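Local coordinates for protein 2-pyrone-4,6-dicarboxylic acid hydrolase, putative (Pseudomonas putida, PDB 2FFI) that probably hydrolyses the lactone ring of 2-pyrone-4,6-dicarboxylate, as a TIM-barrel member of the amidohydrolase family, at residues A14-A19 / G43-Q48; S30-A35 / G66-Y71; G169-R174 / L212-Q217. All coordinates share one frame; numbering follows the deposited sequence.

Interaction 1 (A14-A19 / G43-Q48); sequences AIDSHA and GDYLGQ
Tyr45 of the helical segment 43-48 carries this contact alone, reaching from the helix to Asp16 and Ala19 of segment 14-19. The helix is already running when Gly43 is reached. At Tyr45 the phenol heads straight for the strand: CG lies anti to the backbone N (chi1 175°), which swings the ring beside the carbonyl carbon, and from there it reaches Asp16. Tyr45 OH donates a hydrogen bond to Asp16 OD1 (2.7 Å). The carboxylate oxygen sits at the edge of the ring, in its plane, while the hydroxyl comes from above the carboxylate plane, 62° out of it. The ring and carboxylate planes are 65° apart. Ala19 CB adds an apolar touch, 3.6 Å from Tyr45 CZ. Asp16 OD1 is also hydrogen-bonded to Ser235 OG, so this buried oxygen has two partners. Around the phenol, the Trp237 ring meets that of Tyr45, and Phe248 of helix 248-258 touches Tyr45, Asp16 and Gln48. Further along, Gly47 N bonds Gly43 O (2.8 Å) and Gln48 N bonds Asp44 O, keeping the helix regular, and Gln48 O is bonded to His52 ND1. Strand 15-16 pairs in parallel with strand 56-57, and helix 42-51 lies between them in sequence. The arrangement is that of a beta-alpha-beta crossover in a TIM barrel, with the helix tied to the first strand by a buried tyrosine-aspartate bond.

Interaction 2 (S30-A35 / G66-Y71); sequences SQRRYA and GTDNRY
Arg32 and Asp68 meet at the surface through charge. The bridge between them is long, with Arg32 NH1 3.7 Å from Asp68 OD2, and it is no hydrogen bond. The oxygen lies at the edge of the guanidinium, near its plane, and the two flat groups are almost coplanar, 13° apart. Arg32 gets there by a bend at chi2 (85°).

Much closer is the salt bridge inside segment 66-71. Arg70 grips the carboxylate side-on: NE bonds Asp68 OD1 at 2.7 Å, on the oxygen's syn lone pair, while NH2 bonds OD2 at the same length, on the syn side. Asp68 thus lies between two arginines, whose positive charges it would partly offset; Arg32 NH2 and Arg70 NH2 are 4.6 Å apart.

Apart from the salt bridges, Arg32 NH2 donates to Ser30 OG at 2.8 Å, in the guanidinium plane, which steadies the group's rotation. Ser30 OG is bonded to Leu26 O as well, linking the arginine back to helix 24-29. On the other segment, Gln61 NE2, from outside the contact, bonds both Gly66 O and Asp68 O.

Together Arg32, Asp68 and Arg70 form a surface salt-bridge network, joining the loop after helix 24-29 to the turn that leads into helix 70-78.

Interaction 3 (G169-R174 / L212-Q217); sequences GRPDAR and LAFARQ
Phe214 presses one face of its ring against the backbone of segment 169-174, and its torsions place the ring there. With CG anti to the backbone N (chi1 175°) and chi2 at -85°, the ring projects from helix 208-225 and turns a face to the chain at Ala173. Ala173 CA stands over that face in a CH-pi contact, 4.1 Å from the ring centroid and 26° off the normal. On the same face, somewhat higher above the plane, lies Asp172 O, 4.2 Å from Phe214 CE2. Nearer the helix, Ala173 CB and Phe214 CB approach to 4.0 Å.

Pro171 supplies the other apolar partner. Pro171 CG lies 3.4 Å from Phe214 CE1, obliquely placed to the aromatic ring. The side chain of Asp172 starts out away from the helix, and its OD1 forms a salt bridge with Arg174 NH1 at 2.9 Å.

Gln179 joins both sides: the side chains of Phe214 and Pro171 both touch it, and its OE1 accepts the backbone N-H of Asp172. Ala173 is held by backbone bonding to Leu204. Here an aromatic residue of a TIM-barrel helix packs against the loop that follows strand 163-165, in hydrophobic contact with a CH-pi component.

How the interactions relate
The three contacts run from core to surface. Interaction 1 is wholly buried, interaction 3 partly so, and interaction 2 lies at the surface. Each uses its own elements: a strand with a helix in interaction 1, a loop with a helix in interaction 3, and a loop with the turn before a helix in interaction 2. Chemistry follows place: a tyrosine-carboxylate hydrogen bond with one apolar touch in the interior, apolar and CH-pi packing where burial is partial, charged groups outside. Along the chain interactions 1 and 2 cross, since 30-35 lies between 14-19 and 43-48 and 66-71 follows 43-48; interaction 3 follows both. Their centres stand about 20 to 31 Å apart and no two touch.

Interaction 1 (A14-A19 / G43-Q48)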
ATOM      1  N   ALA A  14      -9.098 -14.477   1.203  1.00 15.56           N
ATOM      2  CA  ALA A  14      -8.618 -13.249   1.850  1.00 13.58           C
ATOM      3  C   ALA A  14      -7.611 -12.540   0.954  1.00 12.78           C
ATOM      4  O   ALA A  14      -6.858 -13.194   0.230  1.00 12.98           O
ATOM      5  CB  ALA A  14      -8.001 -13.553   3.207  1.00 13.85           C
ATOM      6  N   ILE A  15      -7.593 -11.204   1.017  1.00 12.17           N
ATOM      7  CA  ILE A  15      -6.703 -10.388   0.181  1.00 11.49           C
ATOM      8  C   ILE A  15      -5.655  -9.538   0.893  1.00 11.04           C
ATOM      9  O   ILE A  15      -5.982  -8.678   1.706  1.00 11.38           O
ATOM     10  CB  ILE A  15      -7.493  -9.409  -0.710  1.00 11.18           C
ATOM     11  CG1 ILE A  15      -8.541 -10.160  -1.547  1.00 11.44           C
ATOM     12  CG2 ILE A  15      -6.521  -8.663  -1.615  1.00 10.02           C
ATOM     13  CD1 ILE A  15      -9.598  -9.252  -2.183  1.00  7.63           C
ATOM     14  N   ASP A  16      -4.390  -9.778   0.550  1.00 10.46           N
ATOM     15  CA  ASP A  16      -3.250  -9.034   1.108  1.00  9.87           C
ATOM     16  C   ASP A  16      -2.981  -7.802   0.246  1.00  9.43           C
ATOM     17  O   ASP A  16      -2.602  -7.941  -0.906  1.00  9.43           O
ATOM     18  CB  ASP A  16      -1.981  -9.914   1.114  1.00  7.33           C
ATOM     19  CG  ASP A  16      -0.699  -9.117   1.379  1.00  8.24           C
ATOM     20  OD1 ASP A  16       0.400  -9.723   1.288  1.00  7.25           O
ATOM     21  OD2 ASP A  16      -0.785  -7.894   1.686  1.00  7.11           O
ATOM     22  N   SER A  17      -3.168  -6.604   0.783  1.00 11.00           N
ATOM     23  CA  SER A  17      -2.878  -5.412  -0.008  1.00 13.45           C
ATOM     24  C   SER A  17      -1.470  -4.963   0.374  1.00 14.31           C
ATOM     25  O   SER A  17      -1.069  -5.091   1.519  1.00 16.51           O
ATOM     26  CB  SER A  17      -3.897  -4.297   0.267  1.00 12.90           C
ATOM     27  OG  SER A  17      -3.875  -3.891   1.620  1.00 11.56           O
ATOM     28  N   HIS A  18      -0.702  -4.478  -0.586  1.00 15.39           N
ATOM     29  CA  HIS A  18       0.668  -4.022  -0.312  1.00 16.14           C
ATOM     30  C   HIS A  18       1.699  -5.134  -0.045  1.00 14.66           C
ATOM     31  O   HIS A  18       1.694  -5.779   0.996  1.00 13.62           O
ATOM     32  CB  HIS A  18       0.678  -3.038   0.862  1.00 15.48           C
ATOM     33  CG  HIS A  18       1.756  -2.009   0.765  1.00 17.53           C
ATOM     34  ND1 HIS A  18       3.088  -2.304   0.954  1.00 19.93           N
ATOM     35  CD2 HIS A  18       1.699  -0.687   0.485  1.00 18.21           C
ATOM     36  CE1 HIS A  18       3.806  -1.206   0.798  1.00 20.02           C
ATOM     37  NE2 HIS A  18       2.988  -0.211   0.513  1.00 20.35           N
ATOM     38  N   ALA A  19       2.600  -5.323  -0.998  1.00 13.75           N
ATOM     39  CA  ALA A  19       3.653  -6.327  -0.902  1.00 12.91           C
ATOM     40  C   ALA A  19       4.621  -6.120  -2.079  1.00 11.44           C
ATOM     41  O   ALA A  19       4.237  -5.570  -3.108  1.00 11.24           O
ATOM     42  CB  ALA A  19       3.041  -7.723  -0.944  1.00 10.17           C
ATOM     43  N   GLY A  43       7.197 -16.851  -6.292  1.00 18.31           N
ATOM     44  CA  GLY A  43       6.956 -18.105  -5.604  1.00 18.98           C
ATOM     45  C   GLY A  43       6.989 -17.991  -4.089  1.00 20.30           C
ATOM     46  O   GLY A  43       6.105 -18.499  -3.385  1.00 21.12           O
ATOM     47  N   ASP A  44       8.010 -17.331  -3.559  1.00 19.95           N
ATOM     48  CA  ASP A  44       8.087 -17.223  -2.114  1.00 20.40           C
ATOM     49  C   ASP A  44       6.874 -16.508  -1.553  1.00 20.21           C
ATOM     50  O   ASP A  44       6.259 -16.973  -0.595  1.00 23.52           O
ATOM     51  CB  ASP A  44       9.363 -16.502  -1.683  1.00 21.46           C
ATOM     52  CG  ASP A  44      10.620 -17.316  -1.949  1.00 22.24           C
ATOM     53  OD1 ASP A  44      11.692 -16.910  -1.441  1.00 23.94           O
ATOM     54  OD2 ASP A  44      10.547 -18.345  -2.669  1.00 20.89           O
ATOM     55  N   TYR A  45       6.531 -15.371  -2.147  1.00 19.19           N
ATOM     56  CA  TYR A  45       5.387 -14.589  -1.694  1.00 16.80           C
ATOM     57  C   TYR A  45       4.094 -15.390  -1.772  1.00 15.57           C
ATOM     58  O   TYR A  45       3.293 -15.387  -0.839  1.00 16.83           O
ATOM     59  CB  TYR A  45       5.249 -13.338  -2.546  1.00 17.05           C
ATOM     60  CG  TYR A  45       4.023 -12.542  -2.207  1.00 15.07           C
ATOM     61  CD1 TYR A  45       3.800 -12.098  -0.910  1.00 14.08           C
ATOM     62  CD2 TYR A  45       3.082 -12.232  -3.183  1.00 15.18           C
ATOM     63  CE1 TYR A  45       2.662 -11.360  -0.596  1.00 14.88           C
ATOM     64  CE2 TYR A  45       1.953 -11.497  -2.879  1.00 13.77           C
ATOM     65  CZ  TYR A  45       1.752 -11.069  -1.593  1.00 12.61           C
ATOM     66  OH  TYR A  45       0.644 -10.339  -1.292  1.00 16.23           O
ATOM     67  N   LEU A  46       3.898 -16.064  -2.899  1.00 13.89           N
ATOM     68  CA  LEU A  46       2.720 -16.875  -3.097  1.00 12.40           C
ATOM     69  C   LEU A  46       2.678 -17.951  -2.026  1.00 13.31           C
ATOM     70  O   LEU A  46       1.613 -18.281  -1.513  1.00 15.05           O
ATOM     71  CB  LEU A  46       2.751 -17.486  -4.495  1.00 10.49           C
ATOM     72  CG  LEU A  46       1.903 -16.773  -5.553  1.00  8.24           C
ATOM     73  CD1 LEU A  46       1.951 -15.288  -5.340  1.00  5.68           C
ATOM     74  CD2 LEU A  46       2.387 -17.149  -6.940  1.00  6.18           C
ATOM     75  N   GLY A  47       3.841 -18.487  -1.674  1.00 13.49           N
ATOM     76  CA  GLY A  47       3.894 -19.519  -0.649  1.00 14.19           C
ATOM     77  C   GLY A  47       3.495 -18.978   0.714  1.00 14.42           C
ATOM     78  O   GLY A  47       2.650 -19.543   1.406  1.00 16.41           O
ATOM     79  N   GLN A  48       4.125 -17.879   1.100  1.00 13.68           N
ATOM     80  CA  GLN A  48       3.833 -17.223   2.348  1.00 13.12           C
ATOM     81  C   GLN A  48       2.367 -16.849   2.426  1.00 13.48           C
ATOM     82  O   GLN A  48       1.804 -16.816   3.513  1.00 14.84           O
ATOM     83  CB  GLN A  48       4.693 -15.975   2.461  1.00 13.83           C
ATOM     84  CG  GLN A  48       6.141 -16.284   2.669  1.00 16.89           C
ATOM     85  CD  GLN A  48       6.365 -17.005   3.990  1.00 17.97           C
ATOM     86  OE1 GLN A  48       6.679 -18.201   4.026  1.00 17.26           O
ATOM     87  NE2 GLN A  48       6.196 -16.273   5.089  1.00 20.56           N
TER

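Interaction 2 (S30-A35 / G66-Y71)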
ATOM      1  N   SER A  30      20.979  -6.735 -13.494  1.00 47.62           N
ATOM      2  CA  SER A  30      20.704  -5.373 -13.962  1.00 47.61           C
ATOM      3  C   SER A  30      21.500  -4.335 -13.153  1.00 47.61           C
ATOM      4  O   SER A  30      21.481  -3.139 -13.462  1.00 48.61           O
ATOM      5  CB  SER A  30      19.197  -5.064 -13.893  1.00 47.88           C
ATOM      6  OG  SER A  30      18.714  -4.957 -12.563  1.00 47.34           O
ATOM      7  N   GLN A  31      22.205  -4.812 -12.128  1.00 46.83           N
ATOM      8  CA  GLN A  31      23.035  -3.979 -11.260  1.00 45.93           C
ATOM      9  C   GLN A  31      22.338  -2.827 -10.534  1.00 45.89           C
ATOM     10  O   GLN A  31      22.149  -1.738 -11.083  1.00 45.54           O
ATOM     11  CB  GLN A  31      24.239  -3.449 -12.049  1.00 46.22           C
ATOM     12  CG  GLN A  31      25.334  -4.487 -12.312  1.00 46.77           C
ATOM     13  CD  GLN A  31      26.502  -3.923 -13.123  1.00 48.14           C
ATOM     14  OE1 GLN A  31      27.032  -2.850 -12.806  1.00 48.56           O
ATOM     15  NE2 GLN A  31      26.914  -4.650 -14.168  1.00 47.49           N
ATOM     16  N   ARG A  32      21.961  -3.099  -9.288  1.00 46.11           N
ATOM     17  CA  ARG A  32      21.310  -2.130  -8.410  1.00 46.99           C
ATOM     18  C   ARG A  32      22.112  -2.172  -7.105  1.00 48.40           C
ATOM     19  O   ARG A  32      22.821  -3.153  -6.834  1.00 48.76           O
ATOM     20  CB  ARG A  32      19.853  -2.521  -8.130  1.00 45.47           C
ATOM     21  CG  ARG A  32      18.788  -1.650  -8.817  1.00 43.52           C
ATOM     22  CD  ARG A  32      18.473  -2.096 -10.252  1.00 41.91           C
ATOM     23  NE  ARG A  32      17.306  -1.393 -10.799  1.00 41.07           N
ATOM     24  CZ  ARG A  32      16.690  -1.706 -11.940  1.00 39.80           C
ATOM     25  NH1 ARG A  32      15.640  -1.005 -12.339  1.00 39.48           N
ATOM     26  NH2 ARG A  32      17.114  -2.722 -12.681  1.00 40.81           N
ATOM     27  N   ARG A  33      21.999  -1.132  -6.283  1.00 49.07           N
ATOM     28  CA  ARG A  33      22.767  -1.121  -5.054  1.00 49.39           C
ATOM     29  C   ARG A  33      22.075  -0.607  -3.798  1.00 49.44           C
ATOM     30  O   ARG A  33      22.521  -0.919  -2.695  1.00 50.06           O
ATOM     31  CB  ARG A  33      24.073  -0.350  -5.291  1.00 49.60           C
ATOM     32  CG  ARG A  33      25.323  -1.112  -4.850  1.00 49.14           C
ATOM     33  CD  ARG A  33      26.513  -0.730  -5.711  1.00 48.49           C
ATOM     34  NE  ARG A  33      26.250  -0.971  -7.128  1.00 48.10           N
ATOM     35  CZ  ARG A  33      25.927  -2.159  -7.638  1.00 48.76           C
ATOM     36  NH1 ARG A  33      25.705  -2.283  -8.946  1.00 47.63           N
ATOM     37  NH2 ARG A  33      25.827  -3.225  -6.844  1.00 47.60           N
ATOM     38  N   TYR A  34      20.988   0.151  -3.944  1.00 49.27           N
ATOM     39  CA  TYR A  34      20.292   0.694  -2.771  1.00 49.20           C
ATOM     40  C   TYR A  34      19.903  -0.335  -1.705  1.00 48.78           C
ATOM     41  O   TYR A  34      20.662  -0.553  -0.763  1.00 48.79           O
ATOM     42  CB  TYR A  34      19.071   1.520  -3.207  1.00 50.77           C
ATOM     43  CG  TYR A  34      19.370   3.011  -3.326  1.00 51.91           C
ATOM     44  CD1 TYR A  34      18.962   3.919  -2.328  1.00 52.13           C
ATOM     45  CD2 TYR A  34      20.103   3.511  -4.413  1.00 51.70           C
ATOM     46  CE1 TYR A  34      19.285   5.286  -2.416  1.00 51.75           C
ATOM     47  CE2 TYR A  34      20.427   4.871  -4.506  1.00 51.16           C
ATOM     48  CZ  TYR A  34      20.018   5.748  -3.512  1.00 51.39           C
ATOM     49  OH  TYR A  34      20.346   7.084  -3.612  1.00 51.62           O
ATOM     50  N   ALA A  35      18.733  -0.958  -1.826  1.00 48.67           N
ATOM     51  CA  ALA A  35      18.321  -1.960  -0.834  1.00 48.30           C
ATOM     52  C   ALA A  35      18.104  -3.357  -1.442  1.00 47.38           C
ATOM     53  O   ALA A  35      17.131  -4.049  -1.121  1.00 47.71           O
ATOM     54  CB  ALA A  35      17.046  -1.488  -0.110  1.00 47.79           C
ATOM     55  N   GLY A  66      12.222   2.075  -9.104  1.00 18.84           N
ATOM     56  CA  GLY A  66      11.722   3.258  -9.771  1.00 19.95           C
ATOM     57  C   GLY A  66      10.607   2.968 -10.745  1.00 21.49           C
ATOM     58  O   GLY A  66       9.664   2.259 -10.416  1.00 23.07           O
ATOM     59  N   THR A  67      10.722   3.501 -11.957  1.00 22.80           N
ATOM     60  CA  THR A  67       9.689   3.315 -12.970  1.00 24.00           C
ATOM     61  C   THR A  67       9.719   1.981 -13.708  1.00 24.07           C
ATOM     62  O   THR A  67       8.784   1.652 -14.433  1.00 25.65           O
ATOM     63  CB  THR A  67       9.731   4.442 -13.988  1.00 23.59           C
ATOM     64  OG1 THR A  67       9.609   5.686 -13.294  1.00 26.82           O
ATOM     65  CG2 THR A  67       8.571   4.328 -14.946  1.00 26.56           C
ATOM     66  N   ASP A  68      10.781   1.203 -13.530  1.00 23.30           N
ATOM     67  CA  ASP A  68      10.851  -0.090 -14.194  1.00 20.92           C
ATOM     68  C   ASP A  68       9.890  -1.053 -13.494  1.00 19.76           C
ATOM     69  O   ASP A  68      10.215  -1.615 -12.446  1.00 18.40           O
ATOM     70  CB  ASP A  68      12.277  -0.639 -14.140  1.00 20.39           C
ATOM     71  CG  ASP A  68      12.449  -1.874 -15.003  1.00 20.21           C
ATOM     72  OD1 ASP A  68      11.552  -2.117 -15.844  1.00 19.59           O
ATOM     73  OD2 ASP A  68      13.472  -2.584 -14.857  1.00 18.48           O
ATOM     74  N   ASN A  69       8.703  -1.227 -14.069  1.00 17.57           N
ATOM     75  CA  ASN A  69       7.696  -2.121 -13.502  1.00 16.00           C
ATOM     76  C   ASN A  69       7.652  -3.466 -14.228  1.00 15.72           C
ATOM     77  O   ASN A  69       6.633  -4.149 -14.198  1.00 15.80           O
ATOM     78  CB  ASN A  69       6.307  -1.496 -13.603  1.00 15.45           C
ATOM     79  CG  ASN A  69       6.227  -0.112 -12.996  1.00 16.19           C
ATOM     80  OD1 ASN A  69       6.305   0.060 -11.778  1.00 15.24           O
ATOM     81  ND2 ASN A  69       6.048   0.889 -13.854  1.00 16.51           N
ATOM     82  N   ARG A  70       8.747  -3.833 -14.886  1.00 16.99           N
ATOM     83  CA  ARG A  70       8.824  -5.086 -15.641  1.00 18.34           C
ATOM     84  C   ARG A  70       8.641  -6.369 -14.813  1.00 18.74           C
ATOM     85  O   ARG A  70       7.963  -7.307 -15.257  1.00 18.39           O
ATOM     86  CB  ARG A  70      10.161  -5.179 -16.386  1.00 20.48           C
ATOM     87  CG  ARG A  70      10.321  -4.243 -17.575  1.00 23.92           C
ATOM     88  CD  ARG A  70      11.702  -4.426 -18.228  1.00 26.60           C
ATOM     89  NE  ARG A  70      12.779  -4.060 -17.306  1.00 31.15           N
ATOM     90  CZ  ARG A  70      14.071  -4.299 -17.522  1.00 33.01           C
ATOM     91  NH1 ARG A  70      14.458  -4.910 -18.636  1.00 34.91           N
ATOM     92  NH2 ARG A  70      14.978  -3.930 -16.619  1.00 34.17           N
ATOM     93  N   TYR A  71       9.247  -6.429 -13.627  1.00 16.99           N
ATOM     94  CA  TYR A  71       9.119  -7.619 -12.809  1.00 15.93           C
ATOM     95  C   TYR A  71       7.693  -7.718 -12.280  1.00 16.34           C
ATOM     96  O   TYR A  71       7.077  -8.780 -12.330  1.00 17.06           O
ATOM     97  CB  TYR A  71      10.122  -7.587 -11.652  1.00 16.14           C
ATOM     98  CG  TYR A  71      10.346  -8.945 -11.022  1.00 15.53           C
ATOM     99  CD1 TYR A  71      11.060  -9.936 -11.689  1.00 15.38           C
ATOM    100  CD2 TYR A  71       9.816  -9.249  -9.776  1.00 15.66           C
ATOM    101  CE1 TYR A  71      11.230 -11.193 -11.130  1.00 16.98           C
ATOM    102  CE2 TYR A  71       9.975 -10.507  -9.204  1.00 14.99           C
ATOM    103  CZ  TYR A  71      10.679 -11.469  -9.879  1.00 15.64           C
ATOM    104  OH  TYR A  71      10.823 -12.716  -9.321  1.00 18.23           O
TER

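Interaction 3 (G169-R174 / L212-Q217)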
ATOM      1  N   GLY A 169      -0.519   5.970   7.841  1.00 11.31           N
ATOM      2  CA  GLY A 169      -0.162   7.339   7.556  1.00 14.61           C
ATOM      3  C   GLY A 169       1.248   7.588   8.045  1.00 16.86           C
ATOM      4  O   GLY A 169       1.722   8.725   8.047  1.00 17.72           O
ATOM      5  N   ARG A 170       1.918   6.514   8.455  1.00 18.66           N
ATOM      6  CA  ARG A 170       3.289   6.590   8.938  1.00 19.99           C
ATOM      7  C   ARG A 170       3.412   7.636  10.043  1.00 21.24           C
ATOM      8  O   ARG A 170       4.208   8.564   9.952  1.00 22.30           O
ATOM      9  CB  ARG A 170       4.220   6.947   7.785  1.00 20.17           C
ATOM     10  CG  ARG A 170       5.594   6.313   7.842  1.00 22.96           C
ATOM     11  CD  ARG A 170       5.567   4.860   7.392  1.00 23.03           C
ATOM     12  NE  ARG A 170       6.880   4.383   6.965  1.00 22.74           N
ATOM     13  CZ  ARG A 170       7.956   4.342   7.744  1.00 22.91           C
ATOM     14  NH1 ARG A 170       9.120   3.885   7.269  1.00 22.82           N
ATOM     15  NH2 ARG A 170       7.865   4.759   8.999  1.00 20.76           N
ATOM     16  N   PRO A 171       2.597   7.517  11.093  1.00 22.27           N
ATOM     17  CA  PRO A 171       2.658   8.472  12.196  1.00 23.83           C
ATOM     18  C   PRO A 171       3.746   7.999  13.154  1.00 25.46           C
ATOM     19  O   PRO A 171       4.443   7.016  12.872  1.00 24.94           O
ATOM     20  CB  PRO A 171       1.258   8.371  12.802  1.00 23.51           C
ATOM     21  CG  PRO A 171       0.988   6.906  12.691  1.00 22.73           C
ATOM     22  CD  PRO A 171       1.480   6.576  11.284  1.00 23.10           C
ATOM     23  N   ASP A 172       3.870   8.686  14.284  1.00 27.45           N
ATOM     24  CA  ASP A 172       4.865   8.368  15.312  1.00 30.42           C
ATOM     25  C   ASP A 172       4.197   7.614  16.469  1.00 31.46           C
ATOM     26  O   ASP A 172       3.485   8.223  17.265  1.00 31.89           O
ATOM     27  CB  ASP A 172       5.467   9.669  15.854  1.00 32.02           C
ATOM     28  CG  ASP A 172       6.988   9.672  15.850  1.00 34.41           C
ATOM     29  OD1 ASP A 172       7.600   8.774  16.478  1.00 34.12           O
ATOM     30  OD2 ASP A 172       7.570  10.590  15.220  1.00 35.47           O
ATOM     31  N   ALA A 173       4.436   6.308  16.575  1.00 31.97           N
ATOM     32  CA  ALA A 173       3.839   5.496  17.644  1.00 32.53           C
ATOM     33  C   ALA A 173       4.036   6.091  19.037  1.00 33.57           C
ATOM     34  O   ALA A 173       3.184   5.932  19.916  1.00 33.82           O
ATOM     35  CB  ALA A 173       4.406   4.088  17.610  1.00 32.89           C
ATOM     36  N   ARG A 174       5.163   6.760  19.249  1.00 33.46           N
ATOM     37  CA  ARG A 174       5.425   7.369  20.545  1.00 34.12           C
ATOM     38  C   ARG A 174       5.131   8.865  20.484  1.00 34.97           C
ATOM     39  O   ARG A 174       6.022   9.685  20.699  1.00 35.90           O
ATOM     40  CB  ARG A 174       6.882   7.123  20.952  1.00 34.02           C
ATOM     41  CG  ARG A 174       7.907   7.202  19.817  1.00 31.17           C
ATOM     42  CD  ARG A 174       9.298   7.140  20.418  1.00 29.94           C
ATOM     43  NE  ARG A 174      10.364   6.821  19.477  1.00 28.10           N
ATOM     44  CZ  ARG A 174      10.664   7.531  18.396  1.00 28.21           C
ATOM     45  NH1 ARG A 174       9.972   8.620  18.092  1.00 27.04           N
ATOM     46  NH2 ARG A 174      11.675   7.153  17.621  1.00 28.22           N
ATOM     47  N   LEU A 212       2.508  -1.395  18.607  1.00 28.36           N
ATOM     48  CA  LEU A 212       1.354  -2.263  18.710  1.00 26.90           C
ATOM     49  C   LEU A 212       0.271  -1.601  19.547  1.00 25.83           C
ATOM     50  O   LEU A 212      -0.909  -1.720  19.238  1.00 26.86           O
ATOM     51  CB  LEU A 212       1.786  -3.611  19.304  1.00 26.99           C
ATOM     52  CG  LEU A 212       0.890  -4.848  19.173  1.00 26.68           C
ATOM     53  CD1 LEU A 212      -0.241  -4.751  20.182  1.00 28.33           C
ATOM     54  CD2 LEU A 212       0.361  -4.983  17.759  1.00 25.30           C
ATOM     55  N   ALA A 213       0.656  -0.891  20.600  1.00 24.24           N
ATOM     56  CA  ALA A 213      -0.345  -0.222  21.431  1.00 23.04           C
ATOM     57  C   ALA A 213      -0.971   0.926  20.643  1.00 23.80           C
ATOM     58  O   ALA A 213      -2.167   1.177  20.734  1.00 24.19           O
ATOM     59  CB  ALA A 213       0.293   0.313  22.711  1.00 21.96           C
ATOM     60  N   PHE A 214      -0.149   1.621  19.862  1.00 24.02           N
ATOM     61  CA  PHE A 214      -0.615   2.745  19.069  1.00 23.72           C
ATOM     62  C   PHE A 214      -1.379   2.278  17.840  1.00 22.40           C
ATOM     63  O   PHE A 214      -2.308   2.926  17.404  1.00 21.68           O
ATOM     64  CB  PHE A 214       0.569   3.633  18.671  1.00 23.15           C
ATOM     65  CG  PHE A 214       0.192   4.755  17.759  1.00 22.81           C
ATOM     66  CD1 PHE A 214       0.119   4.558  16.384  1.00 23.69           C
ATOM     67  CD2 PHE A 214      -0.125   6.006  18.275  1.00 23.30           C
ATOM     68  CE1 PHE A 214      -0.264   5.596  15.532  1.00 24.22           C
ATOM     69  CE2 PHE A 214      -0.509   7.052  17.436  1.00 23.43           C
ATOM     70  CZ  PHE A 214      -0.581   6.848  16.058  1.00 23.45           C
ATOM     71  N   ALA A 215      -0.970   1.154  17.278  1.00 22.76           N
ATOM     72  CA  ALA A 215      -1.654   0.612  16.121  1.00 24.44           C
ATOM     73  C   ALA A 215      -3.087   0.291  16.537  1.00 24.89           C
ATOM     74  O   ALA A 215      -4.027   0.421  15.752  1.00 24.87           O
ATOM     75  CB  ALA A 215      -0.950  -0.647  15.634  1.00 23.99           C
ATOM     76  N   ARG A 216      -3.247  -0.116  17.790  1.00 26.94           N
ATOM     77  CA  ARG A 216      -4.553  -0.464  18.343  1.00 28.95           C
ATOM     78  C   ARG A 216      -5.456   0.754  18.455  1.00 27.68           C
ATOM     79  O   ARG A 216      -6.614   0.726  18.055  1.00 27.11           O
ATOM     80  CB  ARG A 216      -4.371  -1.108  19.723  1.00 32.21           C
ATOM     81  CG  ARG A 216      -5.665  -1.479  20.423  1.00 36.08           C
ATOM     82  CD  ARG A 216      -6.497  -2.402  19.552  1.00 41.01           C
ATOM     83  NE  ARG A 216      -7.627  -2.974  20.278  1.00 44.44           N
ATOM     84  CZ  ARG A 216      -7.504  -3.791  21.318  1.00 45.86           C
ATOM     85  NH1 ARG A 216      -8.588  -4.265  21.917  1.00 46.94           N
ATOM     86  NH2 ARG A 216      -6.298  -4.138  21.755  1.00 46.03           N
ATOM     87  N   GLN A 217      -4.913   1.821  19.016  1.00 27.75           N
ATOM     88  CA  GLN A 217      -5.655   3.060  19.182  1.00 27.53           C
ATOM     89  C   GLN A 217      -5.959   3.672  17.815  1.00 25.96           C
ATOM     90  O   GLN A 217      -7.082   4.092  17.543  1.00 25.21           O
ATOM     91  CB  GLN A 217      -4.826   4.040  20.016  1.00 29.71           C
ATOM     92  CG  GLN A 217      -4.456   3.524  21.396  1.00 31.47           C
ATOM     93  CD  GLN A 217      -5.655   3.444  22.324  1.00 33.22           C
ATOM     94  OE1 GLN A 217      -5.557   2.933  23.444  1.00 31.58           O
ATOM     95  NE2 GLN A 217      -6.797   3.959  21.865  1.00 34.59           N
TER